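PDB 3BXP: putative lipase/esterase from Lactobacillus plantarum WCFS1, which is probably a carboxylesterase or lipase of the alpha/beta-hydrolase class, hydrolysing ester bonds in substrates that have not been identified. Local coordinates for residues L211-V214 and Q215-Q219; W197-A200 and T201-S204. All coordinates share one frame; numbering follows the deposited sequence.

Contact 1 of 2, residues L211-V214 and Q215-Q219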
ATOM      1  N   LEU B 211      -8.733  -0.572   2.137  1.00 19.47           N
ATOM      2  CA  LEU B 211      -8.140  -0.674   3.481  1.00 20.12           C
ATOM      3  C   LEU B 211      -8.829  -1.815   4.228  1.00 20.95           C
ATOM      4  O   LEU B 211      -8.216  -2.577   4.937  1.00 19.81           O
ATOM      5  CB  LEU B 211      -8.342   0.643   4.252  1.00 23.54           C
ATOM      6  CG  LEU B 211      -7.454   1.789   3.787  1.00 19.35           C
ATOM      7  CD1 LEU B 211      -8.000   3.127   4.293  1.00 21.81           C
ATOM      8  CD2 LEU B 211      -5.967   1.600   4.260  1.00 22.95           C
ATOM      9  N   LYS B 212     -10.129  -1.911   4.058  1.00 19.10           N
ATOM     10  CA  LYS B 212     -10.921  -2.957   4.740  1.00 16.90           C
ATOM     11  C   LYS B 212     -10.515  -4.367   4.245  1.00 17.46           C
ATOM     12  O   LYS B 212     -10.286  -5.274   5.055  1.00 20.25           O
ATOM     13  CB  LYS B 212     -12.420  -2.741   4.513  1.00 18.26           C
ATOM     14  CG  LYS B 212     -13.013  -1.635   5.307  1.00 18.25           C
ATOM     15  CD  LYS B 212     -14.406  -1.241   4.791  1.00 18.43           C
ATOM     16  CE  LYS B 212     -15.219  -0.414   5.764  1.00 24.37           C
ATOM     17  NZ  LYS B 212     -16.039  -1.309   6.708  1.00 22.83           N
ATOM     18  N   TYR B 213     -10.396  -4.565   2.943  1.00 20.72           N
ATOM     19  CA  TYR B 213     -10.027  -5.899   2.417  1.00 20.19           C
ATOM     20  C   TYR B 213      -8.575  -6.246   2.849  1.00 20.58           C
ATOM     21  O   TYR B 213      -8.246  -7.358   3.274  1.00 20.83           O
ATOM     22  CB  TYR B 213     -10.137  -5.906   0.885  1.00 22.03           C
ATOM     23  CG  TYR B 213     -10.071  -7.285   0.333  1.00 19.13           C
ATOM     24  CD1 TYR B 213     -11.041  -8.204   0.632  1.00 19.87           C
ATOM     25  CD2 TYR B 213      -9.015  -7.696  -0.476  1.00 22.91           C
ATOM     26  CE1 TYR B 213     -10.997  -9.519   0.152  1.00 20.14           C
ATOM     27  CE2 TYR B 213      -8.953  -9.003  -0.955  1.00 25.76           C
ATOM     28  CZ  TYR B 213      -9.942  -9.902  -0.649  1.00 26.08           C
ATOM     29  OH  TYR B 213      -9.860 -11.217  -1.139  1.00 23.64           O
ATOM     30  N   VAL B 214      -7.667  -5.285   2.712  1.00 21.02           N
ATOM     31  CA  VAL B 214      -6.267  -5.518   3.094  1.00 20.47           C
ATOM     32  C   VAL B 214      -6.139  -5.823   4.588  1.00 19.14           C
ATOM     33  O   VAL B 214      -5.402  -6.721   4.980  1.00 19.40           O
ATOM     34  CB  VAL B 214      -5.349  -4.372   2.629  1.00 21.94           C
ATOM     35  CG1 VAL B 214      -3.883  -4.581   3.078  1.00 21.25           C
ATOM     36  CG2 VAL B 214      -5.440  -4.260   1.057  1.00 14.81           C
ATOM     37  N   GLN B 215      -6.868  -5.095   5.427  1.00 18.92           N
ATOM     38  CA  GLN B 215      -6.815  -5.380   6.847  1.00 18.58           C
ATOM     39  C   GLN B 215      -7.108  -6.837   7.099  1.00 20.31           C
ATOM     40  O   GLN B 215      -6.408  -7.522   7.825  1.00 20.79           O
ATOM     41  CB  GLN B 215      -7.811  -4.492   7.591  1.00 20.73           C
ATOM     42  CG  GLN B 215      -8.039  -4.848   9.056  1.00 18.08           C
ATOM     43  CD  GLN B 215      -9.070  -5.948   9.275  1.00 21.16           C
ATOM     44  OE1 GLN B 215     -10.105  -5.999   8.602  1.00 22.79           O
ATOM     45  NE2 GLN B 215      -8.786  -6.831  10.220  1.00 17.64           N
ATOM     46  N   ALA B 216      -8.159  -7.317   6.453  1.00 18.68           N
ATOM     47  CA  ALA B 216      -8.685  -8.674   6.743  1.00 20.26           C
ATOM     48  C   ALA B 216      -7.722  -9.722   6.226  1.00 17.58           C
ATOM     49  O   ALA B 216      -7.518 -10.757   6.849  1.00 19.19           O
ATOM     50  CB  ALA B 216     -10.087  -8.865   6.068  1.00 18.72           C
HETATM   51  N   MSE B 217      -7.151  -9.455   5.054  1.00 19.26           N
HETATM   52  CA  MSE B 217      -6.192 -10.374   4.500  1.00 17.24           C
HETATM   53  C   MSE B 217      -4.973 -10.497   5.376  1.00 21.31           C
HETATM   54  O   MSE B 217      -4.475 -11.628   5.599  1.00 20.98           O
HETATM   55  CB  MSE B 217      -5.741  -9.920   3.103  1.00 19.12           C
HETATM   56  CG  MSE B 217      -6.793 -10.065   2.079  1.00 21.05           C
HETATM   57 SE   MSE B 217      -7.183 -11.865   1.479  0.75 19.00          SE
HETATM   58  CE  MSE B 217      -5.956 -11.907   0.021  1.00 20.86           C
ATOM     59  N   LEU B 218      -4.478  -9.348   5.844  1.00 21.76           N
ATOM     60  CA  LEU B 218      -3.294  -9.318   6.681  1.00 20.66           C
ATOM     61  C   LEU B 218      -3.634  -9.965   8.016  1.00 22.75           C
ATOM     62  O   LEU B 218      -2.786 -10.622   8.632  1.00 22.65           O
ATOM     63  CB  LEU B 218      -2.782  -7.878   6.912  1.00 21.33           C
ATOM     64  CG  LEU B 218      -2.143  -7.100   5.764  1.00 24.38           C
ATOM     65  CD1 LEU B 218      -2.051  -5.586   6.103  1.00 25.55           C
ATOM     66  CD2 LEU B 218      -0.787  -7.672   5.439  1.00 27.26           C
ATOM     67  N   GLN B 219      -4.852  -9.777   8.489  1.00 22.32           N
ATOM     68  CA  GLN B 219      -5.258 -10.391   9.762  1.00 23.52           C
ATOM     69  C   GLN B 219      -5.169 -11.945   9.698  1.00 23.95           C
ATOM     70  O   GLN B 219      -4.771 -12.617  10.657  1.00 28.10           O
ATOM     71  CB  GLN B 219      -6.669  -9.912  10.137  1.00 23.58           C
ATOM     72  CG  GLN B 219      -7.237 -10.433  11.476  1.00 30.62           C
ATOM     73  CD  GLN B 219      -6.419 -10.016  12.710  1.00 40.99           C
ATOM     74  OE1 GLN B 219      -5.983  -8.861  12.850  1.00 36.78           O
ATOM     75  NE2 GLN B 219      -6.239 -10.961  13.631  1.00 40.54           N
TER
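Tyr-213 and Met-217 meet one turn apart on helix 208-219, the helical link of a beta-alpha-beta crossover, and show how an i to i+4 pair can bring an aromatic ring and a selenomethionine together. The tyrosine CG stands anti to the backbone N (chi1 -167°), which lets the ring reach along the helix toward its partner. Met-217 CG lies over one ring face, offset toward its rim, 4.2 Å from the ring centroid in a CH-pi contact, while Met-217 SE lies oblique to the ring, 4.6 Å from its centroid, a Met-aromatic contact, and within 3.8 Å of Tyr-213 OH. The hydroxyl is held beyond the helix by a hydrogen bond with Asn-127. An alanine at Tyr-213 is likely to leave Met-217 without its ring face and Asn-127 without the hydroxyl.

Val-214 works on another flank: its CG1 packs against Leu-218 CD1 at 3.7 Å, the two side chains lying side by side and pointing the same way. Val-214 also touches Val-196 and Tyr-226 of the sheet and Leu-211 of the second subunit, so it serves both core and dimer interface. Gln-215 meets the preceding turn through its backbone, its N donating to Leu-211 O at 2.9 Å and its CB lying 3.3 Å from that oxygen. Two rungs further on, Met-217 N donates to Tyr-213 O, and last comes Leu-218 N to Val-214 O, 2.9 Å with an N-H...O angle of 166°.

Contact 2 of 2, residues W197-A200 and T201-S204; sequences WQTA and TDES
A type I beta turn, Thr-199 to Asp-202, ends strand 194-199 and leads straight into an Asx turn at Asp-202. In many alpha/beta hydrolases the acid of the catalytic triad follows the corresponding strand, and the position of Asp-202, near the residues of a probable nucleophile elbow, is consistent with that role.

The turn closes through a weak hydrogen bond from Asp-202 N to Thr-199 O, 3.3 Å long. Its return carries the Asp-202 side chain back beside the strand, where Gln-198 reaches out to meet it. The glutamine has CG anti to its N (chi1 -175°) and runs on extended, delivering NE2 to Asp-202 OD2 at 3.2 Å in a nearly straight bond. The donor meets OD2 from above the carboxylate plane, and the amide and carboxylate planes stand almost perpendicular, 87° apart. At the other end of the same amide, OE1 is hydrogen-bonded to Ser-210, an outside hold that should limit rotation of the group.

Water bridges reinforce the bend. One water accepts from Thr-199 N at 3.1 Å and donates to Asp-202 OD2, tying the strand backbone to the carboxylate. A second lies between two threonine hydroxyls, 2.6 Å from Thr-199 OG1 and 2.8 Å from Thr-201 OG1, joining side chains whose oxygens are themselves 3.9 Å apart.

On the far oxygen, Ser-204 N, two residues on, donates to Asp-202 OD1 at 2.9 Å, the bond that makes this an Asx turn, and approaches nearly along the C-O axis; Val-205 N adds another bond to OD1. With backbone amides holding OD1, and the Gln-198 amide and a water holding OD2, both oxygens are gripped, which should restrict rotation of the carboxylate. If Asp-202 is the triad acid, Gln-198, itself steadied by Ser-210, would be a second-shell residue fixing its orientation.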
ATOM      1  N   TRP B 197      -4.459  -2.312  -5.313  1.00 20.15           N
ATOM      2  CA  TRP B 197      -4.008  -0.904  -5.506  1.00 17.72           C
ATOM      3  C   TRP B 197      -5.181   0.027  -5.602  1.00 17.65           C
ATOM      4  O   TRP B 197      -6.298  -0.354  -5.997  1.00 19.03           O
ATOM      5  CB  TRP B 197      -3.063  -0.738  -6.709  1.00 17.69           C
ATOM      6  CG  TRP B 197      -3.733  -0.833  -8.015  1.00 20.01           C
ATOM      7  CD1 TRP B 197      -4.011  -1.985  -8.706  1.00 21.60           C
ATOM      8  CD2 TRP B 197      -4.265   0.243  -8.809  1.00 21.38           C
ATOM      9  NE1 TRP B 197      -4.653  -1.697  -9.861  1.00 21.71           N
ATOM     10  CE2 TRP B 197      -4.835  -0.334  -9.951  1.00 20.52           C
ATOM     11  CE3 TRP B 197      -4.351   1.622  -8.649  1.00 21.60           C
ATOM     12  CZ2 TRP B 197      -5.440   0.436 -10.940  1.00 18.95           C
ATOM     13  CZ3 TRP B 197      -4.936   2.381  -9.656  1.00 22.96           C
ATOM     14  CH2 TRP B 197      -5.473   1.783 -10.774  1.00 20.00           C
ATOM     15  N   GLN B 198      -4.939   1.263  -5.197  1.00 19.11           N
ATOM     16  CA  GLN B 198      -5.934   2.312  -5.357  1.00 19.00           C
ATOM     17  C   GLN B 198      -5.242   3.635  -5.298  1.00 19.14           C
ATOM     18  O   GLN B 198      -4.095   3.717  -4.928  1.00 20.32           O
ATOM     19  CB  GLN B 198      -6.998   2.210  -4.264  1.00 20.73           C
ATOM     20  CG  GLN B 198      -8.166   3.198  -4.394  1.00 22.09           C
ATOM     21  CD  GLN B 198      -9.398   2.767  -3.608  1.00 21.00           C
ATOM     22  OE1 GLN B 198      -9.307   1.966  -2.675  1.00 26.02           O
ATOM     23  NE2 GLN B 198     -10.541   3.345  -3.939  1.00 25.14           N
ATOM     24  N   THR B 199      -5.942   4.704  -5.635  1.00 22.48           N
ATOM     25  CA  THR B 199      -5.361   6.035  -5.363  1.00 22.55           C
ATOM     26  C   THR B 199      -5.936   6.655  -4.129  1.00 24.61           C
ATOM     27  O   THR B 199      -7.087   6.448  -3.794  1.00 23.68           O
ATOM     28  CB  THR B 199      -5.506   7.010  -6.528  1.00 23.32           C
ATOM     29  OG1 THR B 199      -6.891   7.348  -6.713  1.00 26.35           O
ATOM     30  CG2 THR B 199      -4.934   6.410  -7.801  1.00 23.47           C
ATOM     31  N   ALA B 200      -5.086   7.408  -3.433  1.00 27.76           N
ATOM     32  CA  ALA B 200      -5.444   7.934  -2.115  1.00 30.55           C
ATOM     33  C   ALA B 200      -6.587   8.940  -2.237  1.00 32.56           C
ATOM     34  O   ALA B 200      -7.392   9.107  -1.306  1.00 32.78           O
ATOM     35  CB  ALA B 200      -4.217   8.595  -1.445  1.00 29.24           C
ATOM     36  N   THR B 201      -6.628   9.568  -3.406  1.00 32.44           N
ATOM     37  CA  THR B 201      -7.478  10.727  -3.698  1.00 35.21           C
ATOM     38  C   THR B 201      -8.766  10.345  -4.446  1.00 33.02           C
ATOM     39  O   THR B 201      -9.514  11.217  -4.879  1.00 33.50           O
ATOM     40  CB  THR B 201      -6.737  11.771  -4.602  1.00 34.98           C
ATOM     41  OG1 THR B 201      -6.386  11.171  -5.866  1.00 39.64           O
ATOM     42  CG2 THR B 201      -5.491  12.324  -3.934  1.00 34.82           C
ATOM     43  N   ASP B 202      -8.975   9.046  -4.622  1.00 28.36           N
ATOM     44  CA  ASP B 202     -10.169   8.489  -5.302  1.00 31.01           C
ATOM     45  C   ASP B 202     -11.502   9.069  -4.799  1.00 33.08           C
ATOM     46  O   ASP B 202     -11.878   8.935  -3.644  1.00 30.91           O
ATOM     47  CB  ASP B 202     -10.170   6.943  -5.153  1.00 31.39           C
ATOM     48  CG  ASP B 202     -10.970   6.242  -6.248  1.00 34.04           C
ATOM     49  OD1 ASP B 202     -11.982   6.820  -6.676  1.00 29.30           O
ATOM     50  OD2 ASP B 202     -10.628   5.077  -6.628  1.00 27.16           O
ATOM     51  N   GLU B 203     -12.233   9.690  -5.707  1.00 34.83           N
ATOM     52  CA  GLU B 203     -13.460  10.363  -5.322  1.00 37.25           C
ATOM     53  C   GLU B 203     -14.677   9.582  -5.832  1.00 38.21           C
ATOM     54  O   GLU B 203     -15.820  10.018  -5.659  1.00 40.53           O
ATOM     55  CB  GLU B 203     -13.449  11.801  -5.864  1.00 38.39           C
ATOM     56  N   SER B 204     -14.410   8.434  -6.449  1.00 34.14           N
ATOM     57  CA  SER B 204     -15.454   7.564  -7.035  1.00 31.38           C
ATOM     58  C   SER B 204     -15.719   6.350  -6.153  1.00 30.42           C
ATOM     59  O   SER B 204     -16.840   6.018  -5.844  1.00 33.20           O
ATOM     60  CB  SER B 204     -14.988   7.024  -8.380  1.00 31.60           C
ATOM     61  OG  SER B 204     -14.926   8.044  -9.364  1.00 36.46           O
TER
HETATM   62  O   HOH W   1      -8.328   5.022  -7.509  1.00 23.25           O
HETATM   63  O   HOH W   2      -7.803   9.593  -7.649  1.00 46.95           O

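Contact 2 comes first along the chain, closing at Ser-204 just before helix 208-219 begins and contact 1 opens within it. Their centres are 17 Å apart and their nearest atoms about 5 Å, without touching. Together they cover successive pieces of one beta-alpha-beta unit: strand 194-199 leaves the mixed sheet through the turn of contact 2, and the helix bearing contact 1 carries the chain back toward strand 224-229, the outermost on that side within this chain. Both contacts also touch the second subunit, Ala-200 of contact 2 packing on Leu-218 of that neighbouring copy. Here the helix packs on the sheet and faces the second subunit, while the loop after the strand places a carboxylate that is probably functional.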